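Local coordinates for serine-rich secreted cell wall anchored (LPXTG-motif ) protein (PDB 5NXK), which probably mediates adhesion of a gut Lactobacillus to its host, as a cell-wall-anchored serine-rich repeat protein with a beta-solenoid binding region, at residues 228-239 against 261-272; 166-177 against 200-211. All blocks are in the same frame, centred on the assembly; numbering follows the deposited sequence.

Overall arrangement
Both contacts join successive coils of one beta-solenoid through the same long parallel sheet, in which strands 168-171, 200-205, 230-235 and 261-267 follow one another; interaction 2 also runs on round the turn into a second sheet, pairing Val177 with Leu211. The two meet directly where strand 200-205 borders strand 230-235. Both are partly buried, interaction 2 more so: 11 of its 24 touching residues are buried and 4 exposed, against 9 and 6 in interaction 1. Each has a mostly apolar inner face, Phe233, Val235, Ile265 and Leu267 in interaction 1 and Ile169, Ile171, Val203 and Val205 in interaction 2. The strands' outer faces differ: carboxylates, arginines and a histidine in interaction 1, mainly hydroxyls and amides (Asn170, Thr202, Thr204) in interaction 2.

Interaction 1 of 2, residues 228-239 against 261-272; sequences GRENHFIVNENA and TRGNIELAKGSN
Val235 and Leu267 meet on the inner face of two neighbouring coils of a parallel beta-solenoid, Val235 CG2 lying 3.7 Å from Leu267 CD2. Strands 230-235 and 261-267 run nearly parallel, 11° apart, and exchange backbone hydrogen bonds such as Val235 N to Glu266 O. Packing is tight on this face. CG1 of Val235, anti to the backbone N (chi1 176°), reaches CB of Ser271 beyond the strand, leaving CG2 for the leucine. Phe233 crosses Ile265 at a slant, its CD2 4.1 Å from Ile265 CG2. Nearer the strand starts, the amide of buried Asn231 is satisfied at both ends: ND2 donates to Arg262 O, which lies close to the amide plane, and OD1 takes the N-H of Gly227.

The opposite face is looser and bridged by water. His232 and Asn264 run side by side, ND1 of the ring 3.6 Å from Asn264 CB, while one water bonds to His232 ND1 and donates to Glu266 OE1. The other ring nitrogen, NE2, donates to the anti lone pair of Glu230 OE1 at 2.6 Å, which fixes the ring's rotation. Glu230 OE2 in turn accepts from NE and NH2 of Arg229, a side-on grip that holds this guanidinium. Against it lies the guanidinium of Arg262, planes 26° apart and centres 4.3 Å apart, a stack of like charges that the carboxylate of Glu230 may temper.

Past the strands, two type II turns, 236-239 and 268-271, follow each other in step. Glu237 and Lys269 extend alongside one another there, forming a long salt bridge, OE2 to NZ 3.7 Å. At the exposed start, Arg262 NH1 donates to Arg229 O at 2.9 Å, the carbonyl oxygen sitting at the edge of the guanidinium.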
loop_
_atom_site.group_PDB
_atom_site.type_symbol
_atom_site.label_atom_id
_atom_site.label_comp_id
_atom_site.label_asym_id
_atom_site.label_seq_id
_atom_site.Cartn_x
_atom_site.Cartn_y
_atom_site.Cartn_z
ATOM N N GLY A 228 -6.305 -4.392 -15.131
ATOM C CA GLY A 228 -6.971 -4.534 -16.418
ATOM C C GLY A 228 -6.613 -5.790 -17.200
ATOM O O GLY A 228 -7.431 -6.278 -17.976
ATOM N N ARG A 229 -5.399 -6.308 -17.028
ATOM C CA ARG A 229 -4.994 -7.542 -17.724
ATOM C C ARG A 229 -4.600 -8.691 -16.775
ATOM O O ARG A 229 -4.808 -9.853 -17.106
ATOM C CB ARG A 229 -3.855 -7.280 -18.734
ATOM C CG ARG A 229 -2.486 -6.893 -18.169
ATOM C CD ARG A 229 -1.354 -7.180 -19.214
ATOM N NE ARG A 229 -0.880 -8.572 -19.129
ATOM C CZ ARG A 229 -1.013 -9.491 -20.088
ATOM N NH1 ARG A 229 -1.587 -9.175 -21.244
ATOM N NH2 ARG A 229 -0.562 -10.735 -19.892
ATOM N N GLU A 230 -3.995 -8.387 -15.627
ATOM C CA GLU A 230 -3.596 -9.446 -14.689
ATOM C C GLU A 230 -3.838 -9.029 -13.245
ATOM O O GLU A 230 -3.696 -7.853 -12.880
ATOM C CB GLU A 230 -2.104 -9.817 -14.818
ATOM C CG GLU A 230 -1.601 -10.268 -16.199
ATOM C CD GLU A 230 -0.082 -10.509 -16.221
ATOM O OE1 GLU A 230 0.480 -10.950 -15.185
ATOM O OE2 GLU A 230 0.566 -10.167 -17.247
ATOM N N ASN A 231 -4.176 -10.017 -12.424
ATOM C CA ASN A 231 -4.353 -9.831 -10.988
ATOM C C ASN A 231 -3.678 -10.995 -10.279
ATOM O O ASN A 231 -4.008 -12.130 -10.555
ATOM C CB ASN A 231 -5.837 -9.772 -10.626
ATOM C CG ASN A 231 -6.526 -8.549 -11.206
ATOM O OD1 ASN A 231 -6.475 -7.466 -10.623
ATOM N ND2 ASN A 231 -7.133 -8.708 -12.385
ATOM N N HIS A 232 -2.761 -10.727 -9.359
ATOM C CA HIS A 232 -2.011 -11.814 -8.728
ATOM C C HIS A 232 -2.000 -11.714 -7.217
ATOM O O HIS A 232 -1.880 -10.624 -6.674
ATOM C CB HIS A 232 -0.561 -11.832 -9.211
ATOM C CG HIS A 232 -0.408 -12.074 -10.673
ATOM N ND1 HIS A 232 -0.278 -13.345 -11.211
ATOM C CD2 HIS A 232 -0.308 -11.220 -11.720
ATOM C CE1 HIS A 232 -0.142 -13.255 -12.516
ATOM N NE2 HIS A 232 -0.159 -11.972 -12.855
ATOM N N PHE A 233 -2.131 -12.852 -6.543
ATOM C CA PHE A 233 -1.816 -12.925 -5.118
ATOM C C PHE A 233 -0.900 -14.123 -4.960
ATOM O O PHE A 233 -1.323 -15.266 -5.190
ATOM C CB PHE A 233 -3.071 -13.076 -4.254
ATOM C CG PHE A 233 -2.789 -13.144 -2.764
ATOM C CD1 PHE A 233 -1.900 -12.257 -2.171
ATOM C CD2 PHE A 233 -3.453 -14.063 -1.955
ATOM C CE1 PHE A 233 -1.650 -12.296 -0.804
ATOM C CE2 PHE A 233 -3.213 -14.114 -0.586
ATOM C CZ PHE A 233 -2.319 -13.231 -0.004
ATOM N N ILE A 234 0.362 -13.856 -4.642
ATOM C CA ILE A 234 1.380 -14.893 -4.632
ATOM C C ILE A 234 1.962 -15.027 -3.233
ATOM O O ILE A 234 2.508 -14.079 -2.699
ATOM C CB ILE A 234 2.518 -14.595 -5.623
ATOM C CG1 ILE A 234 1.964 -14.436 -7.035
ATOM C CG2 ILE A 234 3.548 -15.721 -5.599
ATOM C CD1 ILE A 234 2.985 -13.919 -8.017
ATOM N N VAL A 235 1.824 -16.204 -2.645
ATOM C CA VAL A 235 2.372 -16.494 -1.334
ATOM C C VAL A 235 3.494 -17.521 -1.507
ATOM O O VAL A 235 3.246 -18.662 -1.885
ATOM C CB VAL A 235 1.290 -17.018 -0.395
ATOM C CG1 VAL A 235 1.898 -17.419 0.953
ATOM C CG2 VAL A 235 0.196 -15.963 -0.243
ATOM N N ASN A 236 4.730 -17.108 -1.248
ATOM C CA ASN A 236 5.889 -17.945 -1.537
ATOM C C ASN A 236 6.192 -18.984 -0.447
ATOM O O ASN A 236 5.497 -19.051 0.574
ATOM C CB ASN A 236 7.119 -17.051 -1.802
ATOM C CG ASN A 236 7.060 -16.383 -3.167
ATOM O OD1 ASN A 236 7.420 -17.001 -4.159
ATOM N ND2 ASN A 236 6.613 -15.131 -3.224
ATOM N N GLU A 237 7.213 -19.805 -0.684
ATOM C CA GLU A 237 7.534 -20.903 0.229
ATOM C C GLU A 237 7.713 -20.457 1.666
ATOM O O GLU A 237 8.353 -19.438 1.936
ATOM C CB GLU A 237 8.792 -21.660 -0.196
ATOM C CG GLU A 237 8.683 -22.360 -1.527
ATOM C CD GLU A 237 9.874 -23.258 -1.796
ATOM O OE1 GLU A 237 10.872 -23.166 -1.042
ATOM O OE2 GLU A 237 9.817 -24.039 -2.773
ATOM N N ASN A 238 7.104 -21.221 2.570
ATOM C CA ASN A 238 7.199 -21.013 4.015
ATOM C C ASN A 238 6.670 -19.677 4.513
ATOM O O ASN A 238 6.867 -19.328 5.672
ATOM C CB ASN A 238 8.648 -21.201 4.476
ATOM C CG ASN A 238 9.222 -22.547 4.044
ATOM O OD1 ASN A 238 8.544 -23.571 4.113
ATOM N ND2 ASN A 238 10.464 -22.545 3.581
ATOM N N ALA A 239 5.969 -18.938 3.665
ATOM C CA ALA A 239 5.338 -17.714 4.144
ATOM C C ALA A 239 4.141 -18.046 5.044
ATOM O O ALA A 239 3.546 -19.119 4.930
ATOM C CB ALA A 239 4.915 -16.831 2.985
ATOM N N THR A 261 -10.145 -9.760 -17.985
ATOM C CA THR A 261 -8.886 -9.814 -17.263
ATOM C C THR A 261 -8.550 -11.221 -16.758
ATOM O O THR A 261 -9.232 -12.195 -17.082
ATOM C CB THR A 261 -8.902 -8.795 -16.103
ATOM O OG1 THR A 261 -7.580 -8.612 -15.590
ATOM C CG2 THR A 261 -9.891 -9.209 -15.000
ATOM N N ARG A 262 -7.452 -11.327 -16.022
ATOM C CA ARG A 262 -6.964 -12.621 -15.542
ATOM C C ARG A 262 -6.751 -12.550 -14.034
ATOM O O ARG A 262 -6.463 -11.478 -13.506
ATOM C CB ARG A 262 -5.637 -12.948 -16.224
ATOM C CG ARG A 262 -5.704 -12.970 -17.749
ATOM C CD ARG A 262 -4.305 -13.140 -18.322
ATOM N NE ARG A 262 -4.241 -12.966 -19.776
ATOM C CZ ARG A 262 -4.533 -11.851 -20.450
ATOM N NH1 ARG A 262 -4.933 -10.739 -19.823
ATOM N NH2 ARG A 262 -4.424 -11.860 -21.775
ATOM N N GLY A 263 -6.846 -13.688 -13.351
ATOM C CA GLY A 263 -6.522 -13.755 -11.938
ATOM C C GLY A 263 -5.698 -15.005 -11.685
ATOM O O GLY A 263 -5.942 -16.053 -12.273
ATOM N N ASN A 264 -4.699 -14.885 -10.824
ATOM C CA ASN A 264 -3.868 -16.017 -10.473
ATOM C C ASN A 264 -3.488 -15.890 -8.996
ATOM O O ASN A 264 -2.861 -14.904 -8.562
ATOM C CB ASN A 264 -2.615 -16.101 -11.363
ATOM C CG ASN A 264 -2.922 -16.626 -12.774
ATOM O OD1 ASN A 264 -3.237 -15.843 -13.685
ATOM N ND2 ASN A 264 -2.838 -17.947 -12.961
ATOM N N ILE A 265 -3.872 -16.903 -8.231
ATOM C CA ILE A 265 -3.514 -16.984 -6.833
ATOM C C ILE A 265 -2.669 -18.246 -6.638
ATOM O O ILE A 265 -3.059 -19.342 -7.040
ATOM C CB ILE A 265 -4.757 -16.993 -5.953
ATOM C CG1 ILE A 265 -5.580 -15.716 -6.210
ATOM C CG2 ILE A 265 -4.381 -17.148 -4.469
ATOM C CD1 ILE A 265 -6.877 -15.662 -5.446
ATOM N N GLU A 266 -1.487 -18.079 -6.061
ATOM C CA GLU A 266 -0.558 -19.189 -5.924
ATOM C C GLU A 266 -0.095 -19.266 -4.483
ATOM O O GLU A 266 0.446 -18.308 -3.955
ATOM C CB GLU A 266 0.641 -19.018 -6.870
ATOM C CG GLU A 266 0.261 -18.985 -8.368
ATOM C CD GLU A 266 1.456 -18.787 -9.312
ATOM O OE1 GLU A 266 2.096 -17.712 -9.256
ATOM O OE2 GLU A 266 1.749 -19.700 -10.115
ATOM N N LEU A 267 -0.314 -20.412 -3.853
ATOM C CA LEU A 267 0.057 -20.615 -2.458
ATOM C C LEU A 267 1.117 -21.710 -2.434
ATOM O O LEU A 267 0.808 -22.881 -2.631
ATOM C CB LEU A 267 -1.156 -21.010 -1.611
ATOM C CG LEU A 267 -2.389 -20.087 -1.686
ATOM C CD1 LEU A 267 -3.463 -20.462 -0.673
ATOM C CD2 LEU A 267 -1.994 -18.633 -1.499
ATOM N N ALA A 268 2.363 -21.336 -2.183
ATOM C CA ALA A 268 3.483 -22.245 -2.418
ATOM C C ALA A 268 3.634 -23.308 -1.340
ATOM O O ALA A 268 3.139 -23.153 -0.224
ATOM C CB ALA A 268 4.793 -21.438 -2.538
ATOM N N LYS A 269 4.335 -24.390 -1.675
ATOM C CA LYS A 269 4.629 -25.436 -0.690
ATOM C C LYS A 269 5.310 -24.822 0.542
ATOM O O LYS A 269 6.130 -23.896 0.424
ATOM C CB LYS A 269 5.461 -26.570 -1.303
ATOM C CG LYS A 269 6.876 -26.212 -1.686
ATOM C CD LYS A 269 7.717 -27.475 -1.927
ATOM C CE LYS A 269 9.033 -27.140 -2.630
ATOM N NZ LYS A 269 8.912 -27.319 -4.108
ATOM N N GLY A 270 4.933 -25.318 1.719
ATOM C CA GLY A 270 5.459 -24.826 2.974
ATOM C C GLY A 270 4.724 -23.614 3.519
ATOM O O GLY A 270 4.856 -23.293 4.694
ATOM N N SER A 271 3.970 -22.911 2.676
ATOM C CA SER A 271 3.211 -21.757 3.171
ATOM C C SER A 271 2.052 -22.183 4.072
ATOM O O SER A 271 1.533 -23.298 3.971
ATOM C CB SER A 271 2.685 -20.899 2.012
ATOM O OG SER A 271 1.726 -21.600 1.218
ATOM N N ASN A 272 1.649 -21.272 4.948
ATOM C CA ASN A 272 0.546 -21.498 5.862
ATOM C C ASN A 272 -0.375 -20.291 5.787
ATOM O O ASN A 272 0.002 -19.175 6.166
ATOM C CB ASN A 272 1.042 -21.735 7.292
ATOM C CG ASN A 272 1.689 -23.103 7.466
ATOM O OD1 ASN A 272 2.906 -23.258 7.307
ATOM N ND2 ASN A 272 0.874 -24.101 7.783
HETATM O O HOH W 1 -3.379 -12.835 -13.546
HETATM O O HOH W 2 0.180 -15.440 -9.488
HETATM O O HOH W 3 6.750 -24.425 6.434
#

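Interaction 2 of 2, residues 166-177 against 200-211; sequences SNAINIAENANV and ISTVTVGNNASL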
loop_
_atom_site.group_PDB
_atom_site.type_symbol
_atom_site.label_atom_id
_atom_site.label_comp_id
_atom_site.label_asym_id
_atom_site.label_seq_id
_atom_site.Cartn_x
_atom_site.Cartn_y
_atom_site.Cartn_z
ATOM N N SER A 166 -1.266 1.147 -7.390
ATOM C CA SER A 166 -1.822 0.635 -8.631
ATOM C C SER A 166 -1.364 -0.782 -8.988
ATOM O O SER A 166 -2.190 -1.634 -9.343
ATOM C CB SER A 166 -1.483 1.591 -9.777
ATOM O OG SER A 166 -2.174 1.203 -10.948
ATOM N N ASN A 167 -0.061 -1.044 -8.915
ATOM C CA ASN A 167 0.461 -2.255 -9.568
ATOM C C ASN A 167 1.040 -3.342 -8.689
ATOM O O ASN A 167 0.897 -4.527 -9.006
ATOM C CB ASN A 167 1.521 -1.866 -10.591
ATOM C CG ASN A 167 0.993 -0.879 -11.591
ATOM O OD1 ASN A 167 1.345 0.297 -11.541
ATOM N ND2 ASN A 167 0.106 -1.333 -12.476
ATOM N N ALA A 168 1.763 -2.971 -7.640
ATOM C CA ALA A 168 2.353 -4.030 -6.822
ATOM C C ALA A 168 2.542 -3.663 -5.368
ATOM O O ALA A 168 2.998 -2.572 -5.050
ATOM C CB ALA A 168 3.685 -4.461 -7.420
ATOM N N ILE A 169 2.160 -4.569 -4.480
ATOM C CA ILE A 169 2.577 -4.464 -3.082
ATOM C C ILE A 169 3.331 -5.751 -2.757
ATOM O O ILE A 169 2.777 -6.852 -2.844
ATOM C CB ILE A 169 1.387 -4.262 -2.136
ATOM C CG1 ILE A 169 0.659 -2.955 -2.461
ATOM C CG2 ILE A 169 1.836 -4.233 -0.684
ATOM C CD1 ILE A 169 -0.598 -2.787 -1.652
ATOM N N ASN A 170 4.606 -5.615 -2.421
ATOM C CA ASN A 170 5.442 -6.784 -2.190
ATOM C C ASN A 170 5.855 -6.833 -0.730
ATOM O O ASN A 170 6.510 -5.923 -0.247
ATOM C CB ASN A 170 6.702 -6.740 -3.065
ATOM C CG ASN A 170 6.391 -6.658 -4.547
ATOM O OD1 ASN A 170 5.623 -7.459 -5.079
ATOM N ND2 ASN A 170 6.987 -5.669 -5.223
ATOM N N ILE A 171 5.518 -7.910 -0.041
ATOM C CA ILE A 171 6.020 -8.138 1.307
ATOM C C ILE A 171 7.322 -8.897 1.141
ATOM O O ILE A 171 7.345 -10.015 0.630
ATOM C CB ILE A 171 5.030 -8.923 2.203
ATOM C CG1 ILE A 171 3.842 -8.048 2.628
ATOM C CG2 ILE A 171 5.708 -9.378 3.485
ATOM C CD1 ILE A 171 2.942 -7.569 1.518
ATOM N N ALA A 172 8.422 -8.275 1.542
ATOM C CA ALA A 172 9.734 -8.835 1.246
ATOM C C ALA A 172 9.954 -10.152 1.955
ATOM O O ALA A 172 9.330 -10.416 2.981
ATOM C CB ALA A 172 10.822 -7.853 1.646
ATOM N N GLU A 173 10.843 -10.980 1.417
ATOM C CA GLU A 173 11.254 -12.178 2.132
ATOM C C GLU A 173 11.716 -11.825 3.543
ATOM O O GLU A 173 12.322 -10.777 3.760
ATOM C CB GLU A 173 12.327 -12.953 1.371
ATOM C CG GLU A 173 13.641 -12.266 1.162
ATOM C CD GLU A 173 14.684 -13.234 0.614
ATOM O OE1 GLU A 173 14.491 -14.461 0.769
ATOM O OE2 GLU A 173 15.675 -12.769 0.013
ATOM N N ASN A 174 11.347 -12.680 4.495
ATOM C CA ASN A 174 11.660 -12.535 5.919
ATOM C C ASN A 174 10.966 -11.374 6.608
ATOM O O ASN A 174 11.159 -11.170 7.796
ATOM C CB ASN A 174 13.173 -12.394 6.117
ATOM C CG ASN A 174 13.923 -13.565 5.549
ATOM O OD1 ASN A 174 13.527 -14.705 5.743
ATOM N ND2 ASN A 174 14.972 -13.292 4.788
ATOM N N ALA A 175 10.124 -10.642 5.899
ATOM C CA ALA A 175 9.441 -9.526 6.546
ATOM C C ALA A 175 8.326 -10.000 7.469
ATOM O O ALA A 175 7.792 -11.102 7.307
ATOM C CB ALA A 175 8.883 -8.567 5.507
ATOM N N ASN A 176 7.980 -9.146 8.428
ATOM C CA ASN A 176 6.825 -9.331 9.293
ATOM C C ASN A 176 5.967 -8.073 9.190
ATOM O O ASN A 176 6.258 -7.028 9.788
ATOM C CB ASN A 176 7.235 -9.614 10.737
ATOM C CG ASN A 176 8.003 -10.917 10.875
ATOM O OD1 ASN A 176 9.196 -10.923 11.185
ATOM N ND2 ASN A 176 7.328 -12.031 10.616
ATOM N N VAL A 177 4.956 -8.165 8.340
ATOM C CA VAL A 177 4.117 -7.026 8.037
ATOM C C VAL A 177 2.758 -7.220 8.650
ATOM O O VAL A 177 2.147 -8.286 8.494
ATOM C CB VAL A 177 3.995 -6.819 6.516
ATOM C CG1 VAL A 177 3.025 -5.695 6.194
ATOM C CG2 VAL A 177 5.375 -6.551 5.911
ATOM N N ILE A 200 -1.384 -4.441 -14.705
ATOM C CA ILE A 200 -1.094 -5.563 -13.812
ATOM C C ILE A 200 -1.204 -5.131 -12.352
ATOM O O ILE A 200 -0.647 -4.100 -11.969
ATOM C CB ILE A 200 0.324 -6.107 -14.060
ATOM C CG1 ILE A 200 0.439 -6.624 -15.498
ATOM C CG2 ILE A 200 0.687 -7.211 -13.048
ATOM C CD1 ILE A 200 1.876 -6.927 -15.913
ATOM N N SER A 201 -1.936 -5.901 -11.549
ATOM C CA SER A 201 -2.043 -5.626 -10.117
ATOM C C SER A 201 -1.651 -6.873 -9.330
ATOM O O SER A 201 -2.302 -7.912 -9.447
ATOM C CB SER A 201 -3.465 -5.190 -9.745
ATOM O OG SER A 201 -3.784 -3.935 -10.331
ATOM N N THR A 202 -0.641 -6.742 -8.473
ATOM C CA THR A 202 -0.026 -7.900 -7.811
ATOM C C THR A 202 0.308 -7.660 -6.351
ATOM O O THR A 202 0.879 -6.638 -6.018
ATOM C CB THR A 202 1.277 -8.311 -8.522
ATOM O OG1 THR A 202 0.976 -8.696 -9.863
ATOM C CG2 THR A 202 1.940 -9.485 -7.823
ATOM N N VAL A 203 -0.078 -8.591 -5.485
ATOM C CA VAL A 203 0.431 -8.641 -4.114
ATOM C C VAL A 203 1.282 -9.884 -3.957
ATOM O O VAL A 203 0.842 -10.977 -4.324
ATOM C CB VAL A 203 -0.696 -8.661 -3.078
ATOM C CG1 VAL A 203 -0.124 -8.807 -1.645
ATOM C CG2 VAL A 203 -1.543 -7.394 -3.212
ATOM N N THR A 204 2.508 -9.734 -3.464
ATOM C CA THR A 204 3.337 -10.918 -3.209
ATOM C C THR A 204 3.717 -10.974 -1.739
ATOM O O THR A 204 3.849 -9.938 -1.090
ATOM C CB THR A 204 4.640 -10.942 -4.035
ATOM O OG1 THR A 204 5.503 -9.877 -3.598
ATOM C CG2 THR A 204 4.340 -10.770 -5.509
ATOM N N VAL A 205 3.839 -12.179 -1.205
ATOM C CA VAL A 205 4.379 -12.364 0.132
ATOM C C VAL A 205 5.627 -13.245 -0.017
ATOM O O VAL A 205 5.535 -14.387 -0.476
ATOM C CB VAL A 205 3.349 -13.007 1.087
ATOM C CG1 VAL A 205 3.935 -13.138 2.498
ATOM C CG2 VAL A 205 2.057 -12.186 1.118
ATOM N N GLY A 206 6.799 -12.715 0.336
ATOM C CA GLY A 206 8.053 -13.385 0.006
ATOM C C GLY A 206 8.366 -14.608 0.866
ATOM O O GLY A 206 7.662 -14.886 1.850
ATOM N N ASN A 207 9.410 -15.348 0.489
ATOM C CA ASN A 207 9.856 -16.499 1.277
ATOM C C ASN A 207 9.999 -16.181 2.746
ATOM O O ASN A 207 10.602 -15.179 3.096
ATOM C CB ASN A 207 11.201 -17.035 0.797
ATOM C CG ASN A 207 11.105 -17.788 -0.490
ATOM O OD1 ASN A 207 10.149 -17.636 -1.249
ATOM N ND2 ASN A 207 12.073 -18.665 -0.723
ATOM N N ASN A 208 9.455 -17.049 3.597
ATOM C CA ASN A 208 9.597 -16.929 5.046
ATOM C C ASN A 208 9.091 -15.615 5.607
ATOM O O ASN A 208 9.472 -15.228 6.710
ATOM C CB ASN A 208 11.053 -17.116 5.463
ATOM C CG ASN A 208 11.603 -18.459 5.054
ATOM O OD1 ASN A 208 12.432 -18.555 4.144
ATOM N ND2 ASN A 208 11.148 -19.514 5.728
ATOM N N ALA A 209 8.230 -14.932 4.861
ATOM C CA ALA A 209 7.660 -13.678 5.354
ATOM C C ALA A 209 6.326 -13.929 6.027
ATOM O O ALA A 209 5.727 -14.987 5.854
ATOM C CB ALA A 209 7.493 -12.685 4.228
ATOM N N SER A 210 5.846 -12.944 6.774
ATOM C CA SER A 210 4.521 -13.036 7.348
ATOM C C SER A 210 3.724 -11.776 6.999
ATOM O O SER A 210 4.255 -10.654 6.962
ATOM C CB SER A 210 4.584 -13.280 8.868
ATOM O OG SER A 210 4.590 -12.073 9.618
ATOM N N LEU A 211 2.454 -11.990 6.693
ATOM C CA LEU A 211 1.521 -10.911 6.431
ATOM C C LEU A 211 0.301 -11.147 7.289
ATOM O O LEU A 211 -0.336 -12.191 7.188
ATOM C CB LEU A 211 1.137 -10.853 4.953
ATOM C CG LEU A 211 -0.006 -9.873 4.645
ATOM C CD1 LEU A 211 0.405 -8.452 5.023
ATOM C CD2 LEU A 211 -0.404 -9.922 3.174
HETATM O O HOH W 4 7.606 -10.313 -2.170
HETATM O O HOH W 5 14.473 -16.501 3.156
HETATM O O HOH W 6 8.393 -13.831 8.976
HETATM O O HOH W 7 2.796 -10.465 10.171
#
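Ile171 supplies the main bump between two rungs of the solenoid. Its CG2 branch, anti to the backbone N, presses on Ala209 CB at 3.8 Å, and CG1 approaches Leu211 CD1 at 4.2 Å, so the side chain fills the inner corner where strand 200-205 bends through a turn into 210-211. The side chains of Leu211 and Val177 cross at a slant, CD1 of Leu211 4.0 Å from CG1 of Val177. The methyl of Ala209 slots under the matching type II turn, 3.2 Å from Ala172 O. Gly206, without a side chain, brings its CA to 3.9 Å from Glu173 N; the two turns nest closely here, and Asn174 N donates to Asn207 O.

Outside, Thr204 OG1 sits between the backbone N and carbonyl carbon (chi1 67°), a position from which it donates to Asn170 OD1 at 2.8 Å; a water bonds both this hydroxyl and Ile171 O. At the strand start, Asn167 ND2 donates to Ile200 O in a nearly straight bond (N-H...O 165°), with Asn167 OD1 held by Lys122 N.

Strand 168-171 is flanked by strand 122-127, strand 200-205 by strand 230-235, and from the inside strand 186-191 packs Leu190 against both Ile169 and Val203.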